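Glycoside Hydrolase (Bacteroides uniformis, PDB 5T99) is a family 2 glycoside hydrolase of a gut bacterium that binds the inhibitor d-galacto-isofagomine and probably removes galactose units from agarose-derived sugars. Local coordinates at residues A[205-219]-A[234-248]. Numbering follows the deposited sequence.
Sequences TTVKNATFGNGKFNI and LNDNVEVAAGEQGKT
V207 overlaps V238 across the core of a small beta sandwich, the immunoglobulin-like domain of family 2 hydrolases: the two side chains run in opposite directions alongside each other, V207 CG2 lying 3.8 Å from V238 CG1. Each segment crosses from one sheet to the other, so two antiparallel pairings result, 205-208 with 245-248 and 215-219 with 236-240. Beta-branched V207, V238, V240 and I219, with the ring of F217, fill the middle of the gap between the sheets. I219 and T248 meet tip to tip, CD1 of I219 lying 3.4 Å from CG2 of T248. At this end of the gap polar residues pair: T248 OG1 donates to D236 OD2 at 2.7 Å, and a water joins the same OD2 to T205 OG1. At G246 the lack of a side chain leaves room for V240 CG2. At the closed end N209 ties both crossings together. Its CG, anti to the backbone N (chi1 -177°), carries the amide between the two connections, where ND2 reaches G213 O and V240 O. OD1 accepts from T211 N, an Asx turn, and also from T211 OG1, in its carbonyl plane on a lone pair. G243, at positive phi in the type II turn 241-244, gives its carbonyl to a weak bond from K208 NZ. V240 O is gripped from opposite faces of its plane, by N209 ND2 at 3.0 Å and G215 N at 3.2 Å.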
ATOM      1  N   THR A 205     -26.822   9.948  -6.265  1.00 16.22           N
ATOM      2  CA  THR A 205     -26.650  10.955  -5.223  1.00 16.70           C
ATOM      3  C   THR A 205     -27.561  10.608  -4.037  1.00 16.90           C
ATOM      4  O   THR A 205     -28.737  10.324  -4.224  1.00 16.66           O
ATOM      5  CB  THR A 205     -26.994  12.369  -5.748  1.00 16.50           C
ATOM      6  OG1 THR A 205     -26.350  12.580  -7.005  1.00 16.85           O
ATOM      7  CG2 THR A 205     -26.548  13.454  -4.783  1.00 16.47           C
ATOM      8  N   THR A 206     -26.993  10.651  -2.833  1.00 17.24           N
ATOM      9  CA  THR A 206     -27.730  10.496  -1.582  1.00 17.62           C
ATOM     10  C   THR A 206     -27.793  11.864  -0.914  1.00 17.74           C
ATOM     11  O   THR A 206     -26.771  12.544  -0.771  1.00 17.06           O
ATOM     12  CB  THR A 206     -27.019   9.489  -0.635  1.00 17.74           C
ATOM     13  OG1 THR A 206     -26.847   8.228  -1.295  1.00 17.59           O
ATOM     14  CG2 THR A 206     -27.819   9.273   0.653  1.00 17.89           C
ATOM     15  N   VAL A 207     -28.987  12.266  -0.503  1.00 19.06           N
ATOM     16  CA  VAL A 207     -29.176  13.555   0.168  1.00 20.46           C
ATOM     17  C   VAL A 207     -29.942  13.339   1.463  1.00 22.27           C
ATOM     18  O   VAL A 207     -30.955  12.629   1.479  1.00 22.53           O
ATOM     19  CB  VAL A 207     -29.927  14.574  -0.725  1.00 19.77           C
ATOM     20  CG1 VAL A 207     -30.101  15.900   0.009  1.00 19.63           C
ATOM     21  CG2 VAL A 207     -29.189  14.779  -2.042  1.00 19.63           C
ATOM     22  N   LYS A 208     -29.440  13.951   2.534  1.00 24.81           N
ATOM     23  CA  LYS A 208     -30.062  13.907   3.850  1.00 27.67           C
ATOM     24  C   LYS A 208     -30.758  15.244   4.110  1.00 27.33           C
ATOM     25  O   LYS A 208     -30.173  16.309   3.881  1.00 25.67           O
ATOM     26  CB  LYS A 208     -28.995  13.649   4.918  1.00 31.25           C
ATOM     27  CG  LYS A 208     -29.519  13.422   6.334  1.00 35.06           C
ATOM     28  CD  LYS A 208     -30.191  12.059   6.471  1.00 39.29           C
ATOM     29  CE  LYS A 208     -30.652  11.785   7.897  1.00 41.54           C
ATOM     30  NZ  LYS A 208     -31.729  12.735   8.303  1.00 43.60           N
ATOM     31  N   ASN A 209     -32.001  15.171   4.585  1.00 28.06           N
ATOM     32  CA  ASN A 209     -32.798  16.349   4.949  1.00 28.34           C
ATOM     33  C   ASN A 209     -32.945  16.404   6.474  1.00 30.00           C
ATOM     34  O   ASN A 209     -33.849  15.790   7.046  1.00 30.49           O
ATOM     35  CB  ASN A 209     -34.180  16.290   4.278  1.00 27.22           C
ATOM     36  CG  ASN A 209     -35.028  17.528   4.550  1.00 26.23           C
ATOM     37  OD1 ASN A 209     -34.612  18.438   5.266  1.00 24.59           O
ATOM     38  ND2 ASN A 209     -36.225  17.565   3.965  1.00 25.51           N
ATOM     39  N   ALA A 210     -32.053  17.155   7.115  1.00 31.00           N
ATOM     40  CA  ALA A 210     -32.087  17.351   8.566  1.00 31.03           C
ATOM     41  C   ALA A 210     -32.955  18.543   9.003  1.00 31.20           C
ATOM     42  O   ALA A 210     -32.912  18.894  10.174  1.00 31.33           O
ATOM     43  CB  ALA A 210     -30.663  17.499   9.115  1.00 30.62           C
ATOM     44  N   THR A 211     -33.719  19.170   8.091  1.00 31.22           N
ATOM     45  CA  THR A 211     -34.687  20.218   8.485  1.00 32.12           C
ATOM     46  C   THR A 211     -35.963  19.567   9.033  1.00 34.94           C
ATOM     47  O   THR A 211     -36.079  18.332   9.049  1.00 36.45           O
ATOM     48  CB  THR A 211     -35.068  21.198   7.332  1.00 31.18           C
ATOM     49  OG1 THR A 211     -35.990  20.582   6.417  1.00 30.11           O
ATOM     50  CG2 THR A 211     -33.837  21.710   6.582  1.00 31.07           C
ATOM     51  N   PHE A 212     -36.916  20.398   9.473  1.00 37.93           N
ATOM     52  CA  PHE A 212     -38.252  19.923   9.882  1.00 40.29           C
ATOM     53  C   PHE A 212     -39.295  20.088   8.766  1.00 39.28           C
ATOM     54  O   PHE A 212     -40.496  19.981   9.020  1.00 41.44           O
ATOM     55  CB  PHE A 212     -38.707  20.606  11.193  1.00 42.22           C
ATOM     56  CG  PHE A 212     -37.933  20.159  12.414  1.00 44.72           C
ATOM     57  CD1 PHE A 212     -38.034  18.841  12.879  1.00 47.47           C
ATOM     58  CD2 PHE A 212     -37.105  21.045  13.104  1.00 45.19           C
ATOM     59  CE1 PHE A 212     -37.318  18.417  14.000  1.00 47.61           C
ATOM     60  CE2 PHE A 212     -36.391  20.627  14.224  1.00 46.29           C
ATOM     61  CZ  PHE A 212     -36.496  19.313  14.673  1.00 47.07           C
ATOM     62  N   GLY A 213     -38.842  20.319   7.532  1.00 38.10           N
ATOM     63  CA  GLY A 213     -39.732  20.429   6.372  1.00 37.15           C
ATOM     64  C   GLY A 213     -39.361  19.503   5.222  1.00 35.97           C
ATOM     65  O   GLY A 213     -38.178  19.279   4.951  1.00 34.82           O
ATOM     66  N   ASN A 214     -40.384  18.963   4.558  1.00 35.49           N
ATOM     67  CA  ASN A 214     -40.230  18.226   3.298  1.00 34.89           C
ATOM     68  C   ASN A 214     -39.673  19.162   2.232  1.00 34.51           C
ATOM     69  O   ASN A 214     -40.054  20.325   2.188  1.00 35.43           O
ATOM     70  CB  ASN A 214     -41.580  17.676   2.813  1.00 34.24           C
ATOM     71  CG  ASN A 214     -42.133  16.566   3.712  1.00 35.12           C
ATOM     72  OD1 ASN A 214     -41.547  16.204   4.730  1.00 35.32           O
ATOM     73  ND2 ASN A 214     -43.277  16.023   3.328  1.00 35.61           N
ATOM     74  N   GLY A 215     -38.779  18.658   1.382  1.00 33.96           N
ATOM     75  CA  GLY A 215     -38.210  19.459   0.297  1.00 33.01           C
ATOM     76  C   GLY A 215     -37.955  18.693  -0.993  1.00 32.80           C
ATOM     77  O   GLY A 215     -37.829  17.461  -0.990  1.00 30.69           O
ATOM     78  N   LYS A 216     -37.919  19.450  -2.095  1.00 32.53           N
ATOM     79  CA  LYS A 216     -37.411  18.994  -3.380  1.00 32.33           C
ATOM     80  C   LYS A 216     -36.139  19.798  -3.651  1.00 29.47           C
ATOM     81  O   LYS A 216     -36.166  21.023  -3.638  1.00 28.58           O
ATOM     82  CB  LYS A 216     -38.442  19.216  -4.494  1.00 35.46           C
ATOM     83  CG  LYS A 216     -37.953  18.787  -5.884  1.00 39.65           C
ATOM     84  CD  LYS A 216     -39.038  18.150  -6.763  1.00 43.42           C
ATOM     85  CE  LYS A 216     -39.781  19.156  -7.639  1.00 46.41           C
ATOM     86  NZ  LYS A 216     -39.019  19.529  -8.869  1.00 47.04           N
ATOM     87  N   PHE A 217     -35.029  19.100  -3.892  1.00 26.49           N
ATOM     88  CA  PHE A 217     -33.711  19.736  -3.987  1.00 24.66           C
ATOM     89  C   PHE A 217     -33.082  19.463  -5.338  1.00 23.13           C
ATOM     90  O   PHE A 217     -33.185  18.352  -5.857  1.00 22.26           O
ATOM     91  CB  PHE A 217     -32.811  19.239  -2.864  1.00 24.71           C
ATOM     92  CG  PHE A 217     -33.450  19.321  -1.502  1.00 25.05           C
ATOM     93  CD1 PHE A 217     -33.650  20.548  -0.889  1.00 25.41           C
ATOM     94  CD2 PHE A 217     -33.876  18.175  -0.843  1.00 25.60           C
ATOM     95  CE1 PHE A 217     -34.244  20.633   0.360  1.00 25.46           C
ATOM     96  CE2 PHE A 217     -34.478  18.254   0.409  1.00 25.48           C
ATOM     97  CZ  PHE A 217     -34.655  19.486   1.008  1.00 25.49           C
ATOM     98  N   ASN A 218     -32.449  20.483  -5.912  1.00 22.12           N
ATOM     99  CA  ASN A 218     -31.770  20.340  -7.199  1.00 22.20           C
ATOM    100  C   ASN A 218     -30.319  19.928  -6.996  1.00 20.92           C
ATOM    101  O   ASN A 218     -29.693  20.296  -6.009  1.00 20.30           O
ATOM    102  CB  ASN A 218     -31.864  21.633  -8.025  1.00 22.39           C
ATOM    103  CG  ASN A 218     -33.257  21.861  -8.600  1.00 22.69           C
ATOM    104  OD1 ASN A 218     -34.009  20.922  -8.842  1.00 23.03           O
ATOM    105  ND2 ASN A 218     -33.603  23.118  -8.826  1.00 23.68           N
ATOM    106  N   ILE A 219     -29.811  19.151  -7.944  1.00 20.14           N
ATOM    107  CA  ILE A 219     -28.457  18.625  -7.894  1.00 20.24           C
ATOM    108  C   ILE A 219     -27.764  19.015  -9.185  1.00 19.79           C
ATOM    109  O   ILE A 219     -28.312  18.779 -10.254  1.00 19.84           O
ATOM    110  CB  ILE A 219     -28.448  17.084  -7.787  1.00 20.68           C
ATOM    111  CG1 ILE A 219     -29.203  16.620  -6.535  1.00 20.93           C
ATOM    112  CG2 ILE A 219     -27.019  16.542  -7.767  1.00 20.60           C
ATOM    113  CD1 ILE A 219     -29.661  15.179  -6.602  1.00 21.24           C
ATOM    114  N   LEU A 234     -24.425  17.654 -15.408  1.00 16.77           N
ATOM    115  CA  LEU A 234     -25.599  16.794 -15.361  1.00 16.56           C
ATOM    116  C   LEU A 234     -26.458  17.296 -14.221  1.00 16.88           C
ATOM    117  O   LEU A 234     -25.983  17.414 -13.088  1.00 17.29           O
ATOM    118  CB  LEU A 234     -25.220  15.335 -15.125  1.00 16.38           C
ATOM    119  CG  LEU A 234     -26.384  14.355 -14.853  1.00 16.46           C
ATOM    120  CD1 LEU A 234     -27.419  14.330 -15.977  1.00 15.99           C
ATOM    121  CD2 LEU A 234     -25.830  12.955 -14.600  1.00 16.61           C
ATOM    122  N   ASN A 235     -27.715  17.594 -14.533  1.00 16.44           N
ATOM    123  CA  ASN A 235     -28.676  18.008 -13.543  1.00 16.82           C
ATOM    124  C   ASN A 235     -29.552  16.829 -13.113  1.00 17.14           C
ATOM    125  O   ASN A 235     -29.838  15.905 -13.898  1.00 17.58           O
ATOM    126  CB  ASN A 235     -29.517  19.170 -14.071  1.00 16.70           C
ATOM    127  CG  ASN A 235     -28.790  20.501 -13.961  1.00 17.02           C
ATOM    128  OD1 ASN A 235     -28.602  21.026 -12.861  1.00 17.24           O
ATOM    129  ND2 ASN A 235     -28.363  21.044 -15.093  1.00 16.98           N
ATOM    130  N   ASP A 236     -29.957  16.868 -11.853  1.00 16.92           N
ATOM    131  CA  ASP A 236     -30.826  15.855 -11.274  1.00 17.15           C
ATOM    132  C   ASP A 236     -31.600  16.532 -10.151  1.00 17.46           C
ATOM    133  O   ASP A 236     -31.406  17.724  -9.909  1.00 17.42           O
ATOM    134  CB  ASP A 236     -29.975  14.669 -10.772  1.00 16.54           C
ATOM    135  CG  ASP A 236     -30.781  13.401 -10.550  1.00 16.40           C
ATOM    136  OD1 ASP A 236     -31.977  13.372 -10.936  1.00 15.77           O
ATOM    137  OD2 ASP A 236     -30.215  12.431  -9.971  1.00 16.17           O
ATOM    138  N   ASN A 237     -32.501  15.805  -9.506  1.00 18.39           N
ATOM    139  CA  ASN A 237     -33.151  16.294  -8.309  1.00 20.49           C
ATOM    140  C   ASN A 237     -33.693  15.153  -7.476  1.00 22.22           C
ATOM    141  O   ASN A 237     -33.831  14.024  -7.958  1.00 23.35           O
ATOM    142  CB  ASN A 237     -34.287  17.259  -8.666  1.00 21.18           C
ATOM    143  CG  ASN A 237     -35.296  16.645  -9.612  1.00 21.70           C
ATOM    144  OD1 ASN A 237     -36.139  15.847  -9.210  1.00 22.29           O
ATOM    145  ND2 ASN A 237     -35.193  16.991 -10.884  1.00 22.62           N
ATOM    146  N   VAL A 238     -34.026  15.464  -6.229  1.00 23.50           N
ATOM    147  CA  VAL A 238     -34.558  14.466  -5.316  1.00 24.36           C
ATOM    148  C   VAL A 238     -35.513  15.090  -4.295  1.00 25.92           C
ATOM    149  O   VAL A 238     -35.240  16.157  -3.756  1.00 25.29           O
ATOM    150  CB  VAL A 238     -33.397  13.706  -4.638  1.00 23.81           C
ATOM    151  CG1 VAL A 238     -32.581  14.627  -3.735  1.00 22.89           C
ATOM    152  CG2 VAL A 238     -33.913  12.487  -3.882  1.00 23.99           C
ATOM    153  N   GLU A 239     -36.654  14.432  -4.081  1.00 29.80           N
ATOM    154  CA  GLU A 239     -37.565  14.745  -2.972  1.00 31.86           C
ATOM    155  C   GLU A 239     -37.175  13.929  -1.746  1.00 29.15           C
ATOM    156  O   GLU A 239     -37.090  12.708  -1.810  1.00 28.32           O
ATOM    157  CB  GLU A 239     -39.018  14.413  -3.318  1.00 36.55           C
ATOM    158  CG  GLU A 239     -39.694  15.385  -4.275  1.00 42.26           C
ATOM    159  CD  GLU A 239     -41.188  15.536  -4.001  1.00 47.35           C
ATOM    160  OE1 GLU A 239     -41.995  15.095  -4.852  1.00 52.39           O
ATOM    161  OE2 GLU A 239     -41.547  16.086  -2.929  1.00 47.76           O
ATOM    162  N   VAL A 240     -36.952  14.615  -0.634  1.00 27.40           N
ATOM    163  CA  VAL A 240     -36.619  13.974   0.624  1.00 26.61           C
ATOM    164  C   VAL A 240     -37.487  14.588   1.711  1.00 26.24           C
ATOM    165  O   VAL A 240     -37.504  15.808   1.882  1.00 27.19           O
ATOM    166  CB  VAL A 240     -35.134  14.182   0.983  1.00 26.57           C
ATOM    167  CG1 VAL A 240     -34.720  13.254   2.113  1.00 26.24           C
ATOM    168  CG2 VAL A 240     -34.241  13.979  -0.243  1.00 26.88           C
ATOM    169  N   ALA A 241     -38.210  13.742   2.441  1.00 25.78           N
ATOM    170  CA  ALA A 241     -39.017  14.195   3.577  1.00 25.75           C
ATOM    171  C   ALA A 241     -38.142  14.589   4.760  1.00 26.11           C
ATOM    172  O   ALA A 241     -36.964  14.201   4.843  1.00 25.72           O
ATOM    173  CB  ALA A 241     -40.004  13.117   3.996  1.00 25.39           C
ATOM    174  N   ALA A 242     -38.739  15.354   5.676  1.00 26.29           N
ATOM    175  CA  ALA A 242     -38.050  15.842   6.871  1.00 26.47           C
ATOM    176  C   ALA A 242     -37.540  14.686   7.700  1.00 26.52           C
ATOM    177  O   ALA A 242     -38.256  13.707   7.915  1.00 26.21           O
ATOM    178  CB  ALA A 242     -38.980  16.693   7.714  1.00 27.71           C
ATOM    179  N   GLY A 243     -36.286  14.798   8.127  1.00 27.39           N
ATOM    180  CA  GLY A 243     -35.625  13.775   8.919  1.00 28.21           C
ATOM    181  C   GLY A 243     -35.129  12.567   8.145  1.00 30.12           C
ATOM    182  O   GLY A 243     -34.483  11.699   8.741  1.00 31.65           O
ATOM    183  N   GLU A 244     -35.398  12.513   6.834  1.00 31.24           N
ATOM    184  CA  GLU A 244     -35.161  11.313   6.020  1.00 32.28           C
ATOM    185  C   GLU A 244     -34.007  11.538   5.052  1.00 29.90           C
ATOM    186  O   GLU A 244     -33.463  12.638   4.948  1.00 28.43           O
ATOM    187  CB  GLU A 244     -36.427  10.916   5.224  1.00 35.18           C
ATOM    188  CG  GLU A 244     -37.680  10.669   6.056  1.00 37.39           C
ATOM    189  CD  GLU A 244     -37.763   9.265   6.632  1.00 41.41           C
ATOM    190  OE1 GLU A 244     -36.718   8.692   7.044  1.00 40.44           O
ATOM    191  OE2 GLU A 244     -38.903   8.737   6.666  1.00 45.49           O
ATOM    192  N   GLN A 245     -33.657  10.461   4.357  1.00 28.92           N
ATOM    193  CA  GLN A 245     -32.584  10.417   3.376  1.00 27.68           C
ATOM    194  C   GLN A 245     -33.158   9.807   2.101  1.00 26.06           C
ATOM    195  O   GLN A 245     -33.891   8.829   2.163  1.00 25.56           O
ATOM    196  CB  GLN A 245     -31.495   9.515   3.929  1.00 27.58           C
ATOM    197  CG  GLN A 245     -30.187   9.501   3.181  1.00 27.78           C
ATOM    198  CD  GLN A 245     -29.314   8.327   3.614  1.00 26.65           C
ATOM    199  OE1 GLN A 245     -29.586   7.171   3.262  1.00 26.48           O
ATOM    200  NE2 GLN A 245     -28.268   8.614   4.374  1.00 25.01           N
ATOM    201  N   GLY A 246     -32.840  10.401   0.955  1.00 24.17           N
ATOM    202  CA  GLY A 246     -33.314   9.903  -0.340  1.00 23.02           C
ATOM    203  C   GLY A 246     -32.175   9.722  -1.323  1.00 21.43           C
ATOM    204  O   GLY A 246     -31.103  10.306  -1.140  1.00 21.01           O
ATOM    205  N   LYS A 247     -32.414   8.908  -2.352  1.00 19.88           N
ATOM    206  CA  LYS A 247     -31.427   8.627  -3.404  1.00 19.29           C
ATOM    207  C   LYS A 247     -32.007   8.859  -4.781  1.00 18.44           C
ATOM    208  O   LYS A 247     -33.188   8.626  -5.013  1.00 18.04           O
ATOM    209  CB  LYS A 247     -30.947   7.179  -3.339  1.00 19.95           C
ATOM    210  CG  LYS A 247     -30.110   6.841  -2.114  1.00 20.58           C
ATOM    211  CD  LYS A 247     -29.957   5.342  -1.960  1.00 20.38           C
ATOM    212  CE  LYS A 247     -28.944   5.025  -0.892  1.00 21.28           C
ATOM    213  NZ  LYS A 247     -28.902   3.566  -0.598  1.00 22.22           N
ATOM    214  N   THR A 248     -31.149   9.274  -5.702  1.00 17.82           N
ATOM    215  CA  THR A 248     -31.540   9.525  -7.071  1.00 17.65           C
ATOM    216  C   THR A 248     -30.408   9.139  -7.994  1.00 17.89           C
ATOM    217  O   THR A 248     -29.244   9.219  -7.619  1.00 17.82           O
ATOM    218  CB  THR A 248     -31.944  11.008  -7.285  1.00 17.35           C
ATOM    219  OG1 THR A 248     -32.288  11.229  -8.660  1.00 16.47           O
ATOM    220  CG2 THR A 248     -30.825  11.964  -6.855  1.00 17.18           C
TER
HETATM  221  O   HOH W   1     -27.700  11.834  -9.227  1.00 12.10           O